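Local atomic coordinates of D-alanyl transferase DltD (Enterococcus faecalis, PDB entry 6O93), a protein that probably takes part in the D-alanylation of lipoteichoic acid during cell wall biogenesis, as a membrane-associated, SGNH hydrolase-like D-alanyl transferase. Residues Q126-L131 with Q155-L160; W130-T135 with Y180-L185. All blocks are in the same frame, centred on the assembly; numbering follows the deposited sequence.

Interaction 1 (Q126-L131 with Q155-L160); sequences QTYQWL and QKDKVL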
loop_
_atom_site.group_PDB
_atom_site.type_symbol
_atom_site.label_atom_id
_atom_site.label_comp_id
_atom_site.label_asym_id
_atom_site.label_seq_id
_atom_site.Cartn_x
_atom_site.Cartn_y
_atom_site.Cartn_z
ATOM N N GLN A 126 0.127 9.628 14.360
ATOM C CA GLN A 126 -0.662 8.400 14.399
ATOM C C GLN A 126 -0.174 7.456 15.494
ATOM O O GLN A 126 -0.982 6.794 16.157
ATOM C CB GLN A 126 -0.619 7.719 13.031
ATOM C CG GLN A 126 -1.177 8.581 11.906
ATOM C CD GLN A 126 -0.917 8.003 10.524
ATOM O OE1 GLN A 126 -0.312 6.941 10.383
ATOM N NE2 GLN A 126 -1.370 8.711 9.495
ATOM N N THR A 127 1.141 7.387 15.707
ATOM C CA THR A 127 1.678 6.516 16.748
ATOM C C THR A 127 1.278 7.006 18.135
ATOM O O THR A 127 0.842 6.217 18.981
ATOM C CB THR A 127 3.199 6.429 16.621
ATOM O OG1 THR A 127 3.540 5.963 15.310
ATOM C CG2 THR A 127 3.778 5.476 17.655
ATOM N N TYR A 128 1.420 8.309 18.388
ATOM C CA TYR A 128 1.013 8.864 19.677
ATOM C C TYR A 128 -0.495 8.748 19.881
ATOM O O TYR A 128 -0.956 8.440 20.988
ATOM C CB TYR A 128 1.446 10.327 19.783
ATOM C CG TYR A 128 2.889 10.541 20.202
ATOM C CD1 TYR A 128 3.831 9.525 20.109
ATOM C CD2 TYR A 128 3.300 11.767 20.708
ATOM C CE1 TYR A 128 5.144 9.730 20.501
ATOM C CE2 TYR A 128 4.604 11.982 21.101
ATOM C CZ TYR A 128 5.523 10.963 20.997
ATOM O OH TYR A 128 6.820 11.184 21.392
ATOM N N GLN A 129 -1.278 9.008 18.831
ATOM C CA GLN A 129 -2.726 8.855 18.932
ATOM C C GLN A 129 -3.098 7.427 19.313
ATOM O O GLN A 129 -3.976 7.208 20.156
ATOM C CB GLN A 129 -3.382 9.242 17.607
ATOM C CG GLN A 129 -4.900 9.140 17.604
ATOM C CD GLN A 129 -5.480 9.202 16.207
ATOM O OE1 GLN A 129 -4.926 8.628 15.266
ATOM N NE2 GLN A 129 -6.598 9.902 16.062
ATOM N N TRP A 130 -2.437 6.445 18.699
ATOM C CA TRP A 130 -2.717 5.046 19.002
ATOM C C TRP A 130 -2.496 4.747 20.482
ATOM O O TRP A 130 -3.332 4.105 21.129
ATOM C CB TRP A 130 -1.846 4.155 18.110
ATOM C CG TRP A 130 -1.599 2.764 18.619
ATOM C CD1 TRP A 130 -2.536 1.810 18.901
ATOM C CD2 TRP A 130 -0.323 2.160 18.874
ATOM N NE1 TRP A 130 -1.920 0.654 19.326
ATOM C CE2 TRP A 130 -0.563 0.844 19.319
ATOM C CE3 TRP A 130 0.999 2.608 18.775
ATOM C CZ2 TRP A 130 0.471 -0.029 19.665
ATOM C CZ3 TRP A 130 2.024 1.739 19.120
ATOM C CH2 TRP A 130 1.753 0.436 19.558
ATOM N N LEU A 131 -1.381 5.222 21.042
ATOM C CA LEU A 131 -1.084 4.935 22.443
ATOM C C LEU A 131 -1.965 5.740 23.389
ATOM O O LEU A 131 -2.326 5.246 24.463
ATOM C CB LEU A 131 0.390 5.208 22.734
ATOM C CG LEU A 131 1.373 4.305 21.985
ATOM C CD1 LEU A 131 2.793 4.808 22.145
ATOM C CD2 LEU A 131 1.255 2.869 22.473
ATOM N N GLN A 155 13.627 4.477 18.569
ATOM C CA GLN A 155 14.529 4.254 19.695
ATOM C C GLN A 155 15.014 5.561 20.306
ATOM O O GLN A 155 15.377 5.592 21.487
ATOM C CB GLN A 155 15.722 3.409 19.254
ATOM C CG GLN A 155 15.357 1.974 18.895
ATOM C CD GLN A 155 16.491 1.239 18.207
ATOM O OE1 GLN A 155 17.538 1.822 17.924
ATOM N NE2 GLN A 155 16.288 -0.043 17.934
ATOM N N LYS A 156 15.040 6.642 19.531
ATOM C CA LYS A 156 15.459 7.930 20.067
ATOM C C LYS A 156 14.359 8.618 20.868
ATOM O O LYS A 156 14.606 9.682 21.444
ATOM C CB LYS A 156 15.922 8.842 18.928
ATOM C CG LYS A 156 14.823 9.214 17.949
ATOM C CD LYS A 156 15.367 10.008 16.778
ATOM C CE LYS A 156 14.241 10.546 15.910
ATOM N NZ LYS A 156 14.753 11.280 14.722
ATOM N N ASP A 157 13.163 8.036 20.917
ATOM C CA ASP A 157 12.034 8.569 21.677
ATOM C C ASP A 157 11.932 7.750 22.961
ATOM O O ASP A 157 11.364 6.655 22.969
ATOM C CB ASP A 157 10.759 8.495 20.842
ATOM C CG ASP A 157 9.584 9.193 21.496
ATOM O OD1 ASP A 157 9.572 9.323 22.737
ATOM O OD2 ASP A 157 8.664 9.605 20.758
ATOM N N LYS A 158 12.483 8.288 24.050
ATOM C CA LYS A 158 12.638 7.506 25.274
ATOM C C LYS A 158 11.293 7.202 25.923
ATOM O O LYS A 158 11.043 6.068 26.344
ATOM C CB LYS A 158 13.552 8.246 26.251
ATOM C CG LYS A 158 14.950 8.517 25.707
ATOM C CD LYS A 158 15.671 7.229 25.318
ATOM C CE LYS A 158 17.099 7.502 24.872
ATOM N NZ LYS A 158 17.853 6.242 24.605
ATOM N N VAL A 159 10.417 8.204 26.033
ATOM C CA VAL A 159 9.103 7.963 26.622
ATOM C C VAL A 159 8.343 6.929 25.802
ATOM O O VAL A 159 7.700 6.026 26.349
ATOM C CB VAL A 159 8.315 9.280 26.745
ATOM C CG1 VAL A 159 6.892 9.009 27.222
ATOM C CG2 VAL A 159 9.022 10.230 27.698
ATOM N N LEU A 160 8.413 7.042 24.474
ATOM C CA LEU A 160 7.792 6.046 23.611
ATOM C C LEU A 160 8.377 4.663 23.869
ATOM O O LEU A 160 7.640 3.687 24.052
ATOM C CB LEU A 160 7.970 6.448 22.147
ATOM C CG LEU A 160 7.358 5.517 21.096
ATOM C CD1 LEU A 160 5.892 5.267 21.383
ATOM C CD2 LEU A 160 7.533 6.105 19.708
#
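Segment 126-131 of helix 124-132 faces the start of helix 158-168, and the backbones come nearest at Tyr128 and Leu160, whose CA atoms are 8.3 Å apart. It is a worked example of an N-cap doing double duty: Asp157 immediately precedes the helix and divides its carboxylate between two partners. With CG anti to its own backbone N (chi1 -173°), Asp157 turns OD1 to the main chain, where it accepts from Leu160 N at 3.1 Å; that N-H approaches from above the carboxylate plane. OD2 goes the other way, meeting Tyr128 tip to tip: Tyr128 OH donates to the syn lone pair of Asp157 OD2 over 2.5 Å. Asp157 OD2 lies in the plane of the ring, at its edge, while the carboxylate is turned 63° from that plane. Two donors and the N-terminal end of the helix would be expected to favour the ionised carboxylate. Apolar contacts lie alongside this polar pair. Leu160 CD2 approaches the tyrosine edge at CE1, and Thr127, whose hydroxyl is bound to Ser123 O, offers only its methyl to Leu160. Leu131 and Leu160 lie roughly perpendicular, their CD1 methyls pressed to 3.2 Å, closer than methyl groups normally pack.

Interaction 2 (W130-T135 with Y180-L185); sequences WLANLT and YFIMNL
Small meets large where the last turn of helix 124-132 packs on helix 175-195, and no hydrogen bond crosses between the two segments. Ala132 is the small partner. Its CB points at the opposing helix and touches three side chains there, those of Phe181, Ile182 and Leu185; the nearest atom is Leu185 CD1, 3.7 Å from Ala132 CB. Because the side chain is a lone methyl, the backbones can close in until the CA atoms of Ala132 and Phe181 are 5.9 Å apart. Phe181 is the large partner. With CG anti to its carbonyl carbon (chi1 -59°), the ring leans past the alanine and crosses Leu131 obliquely: Phe181 CZ lies 3.6 Å from Leu131 CD1, and Phe181 CE2 rests 3.7 Å from Leu131 CB. One step further out, the other methyl of the leucine, CD2, lies above one face of the Trp130 indole, toward its rim, so the two branches of Leu131 serve different rings. On the far helix, Tyr180 O takes two donors, Asn184 N in the helical manner and Asn184 ND2 at 3.0 Å from above the carbonyl plane. Arg178, also on helix 175-195 just beyond the segment, hydrogen-bonds through NE to Ala132 O, joining the same two helices before Asn133 leaves helical geometry. Helix 158-168 also borders this layer, with Thr163 against Phe181, and helix 139-148 packs on Trp130.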
loop_
_atom_site.group_PDB
_atom_site.type_symbol
_atom_site.label_atom_id
_atom_site.label_comp_id
_atom_site.label_asym_id
_atom_site.label_seq_id
_atom_site.Cartn_x
_atom_site.Cartn_y
_atom_site.Cartn_z
ATOM N N TRP A 130 -2.437 6.445 18.699
ATOM C CA TRP A 130 -2.717 5.046 19.002
ATOM C C TRP A 130 -2.496 4.747 20.482
ATOM O O TRP A 130 -3.332 4.105 21.129
ATOM C CB TRP A 130 -1.846 4.155 18.110
ATOM C CG TRP A 130 -1.599 2.764 18.619
ATOM C CD1 TRP A 130 -2.536 1.810 18.901
ATOM C CD2 TRP A 130 -0.323 2.160 18.874
ATOM N NE1 TRP A 130 -1.920 0.654 19.326
ATOM C CE2 TRP A 130 -0.563 0.844 19.319
ATOM C CE3 TRP A 130 0.999 2.608 18.775
ATOM C CZ2 TRP A 130 0.471 -0.029 19.665
ATOM C CZ3 TRP A 130 2.024 1.739 19.120
ATOM C CH2 TRP A 130 1.753 0.436 19.558
ATOM N N LEU A 131 -1.381 5.222 21.042
ATOM C CA LEU A 131 -1.084 4.935 22.443
ATOM C C LEU A 131 -1.965 5.740 23.389
ATOM O O LEU A 131 -2.326 5.246 24.463
ATOM C CB LEU A 131 0.390 5.208 22.734
ATOM C CG LEU A 131 1.373 4.305 21.985
ATOM C CD1 LEU A 131 2.793 4.808 22.145
ATOM C CD2 LEU A 131 1.255 2.869 22.473
ATOM N N ALA A 132 -2.331 6.966 23.009
ATOM C CA ALA A 132 -3.144 7.800 23.889
ATOM C C ALA A 132 -4.538 7.216 24.081
ATOM O O ALA A 132 -5.112 7.313 25.172
ATOM C CB ALA A 132 -3.234 9.220 23.329
ATOM N N ASN A 133 -5.096 6.601 23.038
ATOM C CA ASN A 133 -6.459 6.087 23.070
ATOM C C ASN A 133 -6.528 4.608 23.422
ATOM O O ASN A 133 -7.613 4.021 23.373
ATOM C CB ASN A 133 -7.140 6.324 21.720
ATOM C CG ASN A 133 -7.223 7.791 21.362
ATOM O OD1 ASN A 133 -7.377 8.646 22.232
ATOM N ND2 ASN A 133 -7.122 8.092 20.076
ATOM N N LEU A 134 -5.406 3.993 23.777
ATOM C CA LEU A 134 -5.390 2.566 24.068
ATOM C C LEU A 134 -6.030 2.303 25.427
ATOM O O LEU A 134 -5.523 2.757 26.458
ATOM C CB LEU A 134 -3.953 2.053 24.033
ATOM C CG LEU A 134 -3.737 0.571 23.731
ATOM C CD1 LEU A 134 -4.372 0.188 22.403
ATOM C CD2 LEU A 134 -2.249 0.266 23.718
ATOM N N THR A 135 -7.149 1.570 25.427
ATOM C CA THR A 135 -7.844 1.207 26.655
ATOM C C THR A 135 -7.875 -0.289 26.922
ATOM O O THR A 135 -8.032 -0.682 28.084
ATOM C CB THR A 135 -9.296 1.721 26.633
ATOM O OG1 THR A 135 -9.984 1.195 25.490
ATOM C CG2 THR A 135 -9.326 3.241 26.592
ATOM N N TYR A 180 1.675 12.319 28.500
ATOM C CA TYR A 180 2.733 12.857 27.649
ATOM C C TYR A 180 2.306 12.870 26.186
ATOM O O TYR A 180 2.469 13.878 25.488
ATOM C CB TYR A 180 4.014 12.042 27.828
ATOM C CG TYR A 180 5.089 12.380 26.824
ATOM C CD1 TYR A 180 5.926 13.467 27.017
ATOM C CD2 TYR A 180 5.262 11.614 25.679
ATOM C CE1 TYR A 180 6.909 13.783 26.102
ATOM C CE2 TYR A 180 6.244 11.922 24.755
ATOM C CZ TYR A 180 7.064 13.007 24.972
ATOM O OH TYR A 180 8.045 13.322 24.059
ATOM N N PHE A 181 1.761 11.752 25.699
ATOM C CA PHE A 181 1.303 11.702 24.315
ATOM C C PHE A 181 0.211 12.734 24.066
ATOM O O PHE A 181 0.189 13.383 23.014
ATOM C CB PHE A 181 0.807 10.295 23.978
ATOM C CG PHE A 181 1.851 9.229 24.156
ATOM C CD1 PHE A 181 3.113 9.380 23.606
ATOM C CD2 PHE A 181 1.578 8.087 24.889
ATOM C CE1 PHE A 181 4.081 8.408 23.773
ATOM C CE2 PHE A 181 2.543 7.110 25.062
ATOM C CZ PHE A 181 3.796 7.272 24.503
ATOM N N ILE A 182 -0.694 12.912 25.033
ATOM C CA ILE A 182 -1.779 13.875 24.870
ATOM C C ILE A 182 -1.224 15.289 24.764
ATOM O O ILE A 182 -1.693 16.097 23.951
ATOM C CB ILE A 182 -2.786 13.737 26.027
ATOM C CG1 ILE A 182 -3.535 12.407 25.903
ATOM C CG2 ILE A 182 -3.761 14.910 26.040
ATOM C CD1 ILE A 182 -4.388 12.059 27.106
ATOM N N MET A 183 -0.214 15.610 25.576
ATOM C CA MET A 183 0.424 16.919 25.486
ATOM C C MET A 183 0.992 17.160 24.095
ATOM O O MET A 183 0.807 18.233 23.511
ATOM C CB MET A 183 1.537 17.039 26.525
ATOM C CG MET A 183 1.061 17.160 27.950
ATOM S SD MET A 183 2.447 17.451 29.058
ATOM C CE MET A 183 1.637 17.267 30.644
ATOM N N ASN A 184 1.712 16.175 23.555
ATOM C CA ASN A 184 2.325 16.346 22.242
ATOM C C ASN A 184 1.279 16.355 21.138
ATOM O O ASN A 184 1.425 17.080 20.146
ATOM C CB ASN A 184 3.351 15.240 21.999
ATOM C CG ASN A 184 4.669 15.510 22.690
ATOM O OD1 ASN A 184 5.597 16.045 22.087
ATOM N ND2 ASN A 184 4.755 15.147 23.964
ATOM N N LEU A 185 0.218 15.558 21.288
ATOM C CA LEU A 185 -0.816 15.503 20.261
ATOM C C LEU A 185 -1.442 16.870 20.016
ATOM O O LEU A 185 -1.864 17.162 18.892
ATOM C CB LEU A 185 -1.886 14.483 20.650
ATOM C CG LEU A 185 -1.498 13.024 20.392
ATOM C CD1 LEU A 185 -2.450 12.076 21.099
ATOM C CD2 LEU A 185 -1.471 12.733 18.900
#

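In the fold
Interactions 1 and 2 show how one short helix can serve two neighbours. Both begin from helix 124-132; their segments overlap at Trp130 and Leu131, Leu131 being the one that touches both partners, and their centres lie 8 Å apart. Interaction 1 reaches helix 158-168 and interaction 2 helix 175-195, the next helix along the chain, so three helices meet in one cluster. The two contacts touch directly: the Tyr128 ring packs against Phe181, and Val159 against Tyr180. The cluster lies to one side of the chain's centre, 23 and 26 Å from it by contact centres, and is joined to the sheet-bearing part through helix 80-90, which packs on Gln126 and Trp130.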